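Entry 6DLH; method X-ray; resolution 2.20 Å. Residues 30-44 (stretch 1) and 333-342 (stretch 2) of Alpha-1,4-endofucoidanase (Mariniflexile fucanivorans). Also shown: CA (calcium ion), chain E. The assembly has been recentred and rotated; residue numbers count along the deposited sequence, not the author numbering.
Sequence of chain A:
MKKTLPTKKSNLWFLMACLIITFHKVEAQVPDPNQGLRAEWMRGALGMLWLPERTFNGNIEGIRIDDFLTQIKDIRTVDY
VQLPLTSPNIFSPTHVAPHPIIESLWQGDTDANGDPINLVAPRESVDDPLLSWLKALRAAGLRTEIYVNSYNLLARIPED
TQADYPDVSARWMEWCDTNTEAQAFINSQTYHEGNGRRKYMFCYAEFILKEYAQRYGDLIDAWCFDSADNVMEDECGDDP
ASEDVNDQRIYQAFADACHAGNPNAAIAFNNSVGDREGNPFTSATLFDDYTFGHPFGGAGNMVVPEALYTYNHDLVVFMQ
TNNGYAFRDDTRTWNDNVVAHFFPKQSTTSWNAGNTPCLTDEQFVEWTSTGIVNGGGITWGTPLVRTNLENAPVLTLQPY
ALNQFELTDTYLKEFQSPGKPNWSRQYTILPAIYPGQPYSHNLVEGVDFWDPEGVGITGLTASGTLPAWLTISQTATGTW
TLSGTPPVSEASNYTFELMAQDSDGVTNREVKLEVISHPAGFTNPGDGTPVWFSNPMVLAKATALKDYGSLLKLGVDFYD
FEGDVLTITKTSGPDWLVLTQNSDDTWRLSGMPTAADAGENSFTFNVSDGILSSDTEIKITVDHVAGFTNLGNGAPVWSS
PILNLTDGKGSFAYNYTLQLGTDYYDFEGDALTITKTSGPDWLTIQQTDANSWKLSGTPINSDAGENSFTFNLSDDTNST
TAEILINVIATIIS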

# COMPACT_ATOMS: atom_id res chain seq x y z
N VAL A 30 15.50 29.91 -4.54
CA VAL A 30 16.51 29.11 -3.86
C VAL A 30 17.72 29.99 -3.54
O VAL A 30 18.28 30.61 -4.43
CB VAL A 30 16.92 27.90 -4.72
N PRO A 31 18.22 30.03 -2.27
CA PRO A 31 17.78 29.14 -1.19
C PRO A 31 16.44 29.48 -0.54
O PRO A 31 16.15 30.64 -0.25
CB PRO A 31 18.89 29.27 -0.14
CG PRO A 31 19.46 30.66 -0.35
CD PRO A 31 19.29 30.94 -1.83
N ASP A 32 15.66 28.42 -0.27
CA ASP A 32 14.28 28.49 0.19
C ASP A 32 14.24 28.86 1.67
O ASP A 32 14.84 28.17 2.49
CB ASP A 32 13.61 27.13 -0.05
CG ASP A 32 12.10 27.12 0.16
OD1 ASP A 32 11.62 27.89 1.01
OD2 ASP A 32 11.44 26.32 -0.52
N PRO A 33 13.52 29.93 2.07
CA PRO A 33 13.50 30.36 3.48
C PRO A 33 12.57 29.54 4.37
O PRO A 33 12.52 29.74 5.58
CB PRO A 33 13.00 31.81 3.38
CG PRO A 33 12.13 31.83 2.14
CD PRO A 33 12.74 30.82 1.19
N ASN A 34 11.83 28.60 3.76
CA ASN A 34 10.94 27.72 4.49
C ASN A 34 11.60 26.36 4.70
O ASN A 34 11.08 25.53 5.44
CB ASN A 34 9.58 27.57 3.81
CG ASN A 34 8.75 28.84 3.82
OD1 ASN A 34 8.64 29.51 4.84
ND2 ASN A 34 8.15 29.15 2.68
N GLN A 35 12.76 26.15 4.05
CA GLN A 35 13.51 24.90 4.13
C GLN A 35 13.70 24.48 5.58
O GLN A 35 14.24 25.24 6.39
CB GLN A 35 14.88 25.03 3.46
CG GLN A 35 15.61 23.70 3.32
CD GLN A 35 17.03 23.84 2.83
OE1 GLN A 35 17.57 24.93 2.72
NE2 GLN A 35 17.65 22.71 2.52
N GLY A 36 13.24 23.27 5.89
CA GLY A 36 13.41 22.71 7.22
C GLY A 36 12.28 23.14 8.15
O GLY A 36 11.71 22.30 8.84
N LEU A 37 11.97 24.44 8.16
CA LEU A 37 10.91 24.99 9.00
C LEU A 37 9.60 24.24 8.76
O LEU A 37 8.81 24.04 9.67
CB LEU A 37 10.74 26.48 8.72
CG LEU A 37 11.52 27.44 9.62
CD1 LEU A 37 11.43 28.87 9.09
CD2 LEU A 37 11.03 27.38 11.06
N ARG A 38 9.39 23.81 7.51
CA ARG A 38 8.14 23.16 7.16
C ARG A 38 8.11 21.71 7.64
O ARG A 38 7.11 21.03 7.44
CB ARG A 38 7.83 23.34 5.67
CG ARG A 38 8.84 22.71 4.71
CD ARG A 38 8.31 22.93 3.31
NE ARG A 38 9.39 22.85 2.33
CZ ARG A 38 10.09 23.89 1.89
NH1 ARG A 38 11.17 23.69 1.16
NH2 ARG A 38 9.70 25.12 2.17
N ALA A 39 9.19 21.27 8.31
CA ALA A 39 9.26 19.96 8.93
C ALA A 39 9.38 20.10 10.44
O ALA A 39 9.86 19.20 11.13
CB ALA A 39 10.41 19.18 8.34
N GLU A 40 8.92 21.24 10.98
CA GLU A 40 9.08 21.50 12.40
C GLU A 40 8.27 20.49 13.22
O GLU A 40 8.60 20.21 14.37
CB GLU A 40 8.72 22.96 12.71
CG GLU A 40 8.44 23.24 14.18
CD GLU A 40 9.60 23.06 15.14
OE1 GLU A 40 10.78 23.13 14.69
OE2 GLU A 40 9.33 22.85 16.35
N TRP A 41 7.21 19.95 12.62
CA TRP A 41 6.33 19.00 13.29
C TRP A 41 7.06 17.67 13.47
O TRP A 41 6.66 16.86 14.30
CB TRP A 41 5.04 18.81 12.49
CG TRP A 41 5.27 18.30 11.10
CD1 TRP A 41 5.39 19.05 9.97
CD2 TRP A 41 5.43 16.93 10.69
NE1 TRP A 41 5.59 18.24 8.88
CE2 TRP A 41 5.62 16.93 9.29
CE3 TRP A 41 5.42 15.69 11.36
CZ2 TRP A 41 5.82 15.76 8.56
CZ3 TRP A 41 5.61 14.54 10.64
CH2 TRP A 41 5.81 14.57 9.25
N MET A 42 8.11 17.46 12.66
CA MET A 42 8.91 16.25 12.64
C MET A 42 9.75 16.15 13.91
O MET A 42 10.13 15.05 14.32
CB MET A 42 9.80 16.24 11.39
CG MET A 42 10.69 15.02 11.25
SD MET A 42 10.23 13.92 9.90
CE MET A 42 9.72 15.09 8.64
N ARG A 43 10.02 17.29 14.56
CA ARG A 43 10.75 17.31 15.82
C ARG A 43 9.89 16.71 16.93
O ARG A 43 8.80 17.20 17.20
CB ARG A 43 11.27 18.71 16.15
CG ARG A 43 12.51 19.11 15.37
CD ARG A 43 12.97 20.54 15.54
NE ARG A 43 13.63 20.80 16.81
CZ ARG A 43 13.10 21.49 17.82
NH1 ARG A 43 11.94 22.11 17.66
NH2 ARG A 43 13.72 21.55 18.98
N GLY A 44 10.40 15.63 17.55
CA GLY A 44 9.68 14.89 18.58
C GLY A 44 8.72 13.85 18.01
O GLY A 44 8.00 13.20 18.76
N THR A 333 24.51 28.75 6.68
CA THR A 333 23.42 29.21 7.54
C THR A 333 22.07 28.67 7.05
O THR A 333 21.13 28.53 7.82
CB THR A 333 23.30 30.74 7.57
OG1 THR A 333 23.12 31.20 6.23
CG2 THR A 333 24.49 31.42 8.22
N TRP A 334 21.99 28.39 5.75
CA TRP A 334 20.71 28.18 5.10
C TRP A 334 20.09 26.83 5.50
O TRP A 334 18.91 26.60 5.24
CB TRP A 334 20.85 28.32 3.58
CG TRP A 334 21.96 27.51 3.00
CD1 TRP A 334 23.23 27.93 2.73
CD2 TRP A 334 21.90 26.12 2.59
NE1 TRP A 334 23.96 26.91 2.18
CE2 TRP A 334 23.18 25.79 2.09
CE3 TRP A 334 20.90 25.14 2.60
CZ2 TRP A 334 23.47 24.51 1.61
CZ3 TRP A 334 21.20 23.88 2.12
CH2 TRP A 334 22.46 23.58 1.63
N ASN A 335 20.90 25.95 6.11
CA ASN A 335 20.48 24.59 6.40
C ASN A 335 20.19 24.41 7.89
O ASN A 335 20.13 23.29 8.38
CB ASN A 335 21.48 23.55 5.88
CG ASN A 335 22.84 23.59 6.55
OD1 ASN A 335 23.03 24.21 7.60
ND2 ASN A 335 23.81 22.92 5.95
N ASP A 336 19.98 25.53 8.60
CA ASP A 336 19.99 25.53 10.05
C ASP A 336 18.66 25.07 10.63
O ASP A 336 18.56 24.86 11.83
CB ASP A 336 20.40 26.89 10.61
CG ASP A 336 21.90 27.09 10.74
OD1 ASP A 336 22.67 26.25 10.20
OD2 ASP A 336 22.29 28.08 11.38
N ASN A 337 17.64 24.91 9.78
CA ASN A 337 16.33 24.47 10.26
C ASN A 337 16.02 23.05 9.79
O ASN A 337 14.97 22.52 10.13
CB ASN A 337 15.20 25.44 9.90
CG ASN A 337 15.37 26.80 10.53
OD1 ASN A 337 15.35 27.81 9.82
ND2 ASN A 337 15.54 26.84 11.84
N VAL A 338 16.93 22.46 9.01
CA VAL A 338 16.79 21.07 8.57
C VAL A 338 16.70 20.17 9.81
O VAL A 338 17.47 20.29 10.75
CB VAL A 338 17.94 20.69 7.61
CG1 VAL A 338 17.92 19.21 7.24
CG2 VAL A 338 17.93 21.55 6.36
N VAL A 339 15.70 19.29 9.82
CA VAL A 339 15.37 18.51 11.00
C VAL A 339 16.13 17.18 10.98
O VAL A 339 16.23 16.52 9.95
CB VAL A 339 13.84 18.32 11.11
CG1 VAL A 339 13.47 17.27 12.16
CG2 VAL A 339 13.14 19.64 11.39
N ALA A 340 16.67 16.80 12.14
CA ALA A 340 17.35 15.53 12.27
C ALA A 340 16.31 14.42 12.30
O ALA A 340 15.38 14.47 13.11
CB ALA A 340 18.21 15.54 13.51
N HIS A 341 16.45 13.43 11.42
CA HIS A 341 15.49 12.35 11.34
C HIS A 341 16.21 11.03 11.04
O HIS A 341 17.19 11.00 10.31
CB HIS A 341 14.40 12.68 10.30
CG HIS A 341 13.69 11.49 9.77
ND1 HIS A 341 14.17 10.75 8.70
CD2 HIS A 341 12.53 10.90 10.14
CE1 HIS A 341 13.34 9.76 8.44
NE2 HIS A 341 12.32 9.84 9.30
N PHE A 342 15.68 9.94 11.61
CA PHE A 342 16.31 8.63 11.55
C PHE A 342 15.32 7.64 10.94
O PHE A 342 14.13 7.72 11.25
CB PHE A 342 16.78 8.26 12.97
CG PHE A 342 17.61 7.01 13.12
CD1 PHE A 342 18.43 6.55 12.10
CD2 PHE A 342 17.61 6.31 14.32
CE1 PHE A 342 19.20 5.40 12.26
CE2 PHE A 342 18.39 5.17 14.49
CZ PHE A 342 19.19 4.73 13.46
CA CA E . 24.31 25.14 9.23
O HOH W 1 17.29 28.01 3.69
O HOH W 2 17.06 25.25 6.98
O HOH W 3 14.28 27.86 7.15
O HOH W 4 12.70 23.33 11.47
O HOH W 5 25.65 25.96 11.09

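No direct hydrogen bond joins these two stretches; packing and bridging waters hold them together, burying 552 Å² in all. At the start of stretch 1, Pro31 is preceded by a cis peptide bond, and its CA-to-CB bond points toward the other stretch, setting CB 4.3 Å from CB of Trp334, a modest apolar contact near the surface. The side chain of Asp32 works within its own stretch: its OD1 accepts a hydrogen bond from Asn34 N (2.8 Å), steadying the type I turn from Asp32 to Gln35, while its OD2 forms a salt bridge with Arg38 NH1 (3.1 Å). Its carbonyl reaches across through water 1, which lies within hydrogen-bonding distance of Asp32 O (2.7 Å) and Trp334 O (2.6 Å) and bridges the two carbonyls.

Gln35 is buried, and its extended side chain (chi1 and chi2 both t) carries OE1 to the edge of the Trp334 ring, 3.3 Å from CE3. Its NE2 is satisfied elsewhere in the structure. Water 2 donates to Gln35 O and Trp334 O and accepts from Asn337 N, each at 2.9 Å, thereby linking backbone groups that do not meet directly.

Gly36 marks the tightest backbone approach, its CA 4.0 Å from that of Val338. A CB here would lie 2.4 Å from Asn337 C, and the backbone angles alone call for glycine; with no CB in the way, Gly36 CA makes a CA-H...O contact with Asn337 O at 3.3 Å.

Further along, Ala39 directs its CB toward Val339, with CB 4.1 Å from CG2. Met42 fills more space: its CG packs 3.7 Å from Val339 CG1, and its SD lies 3.8 Å from His341 CD2, an oblique sulfur-aromatic contact. Arg43 adds its aliphatic portion, CG 3.8 Å from Val339 CG1, while its NH1 forms a salt bridge with Glu40 OE2 (3.0 Å). Branched Val339 thus offers methyls to all three residues.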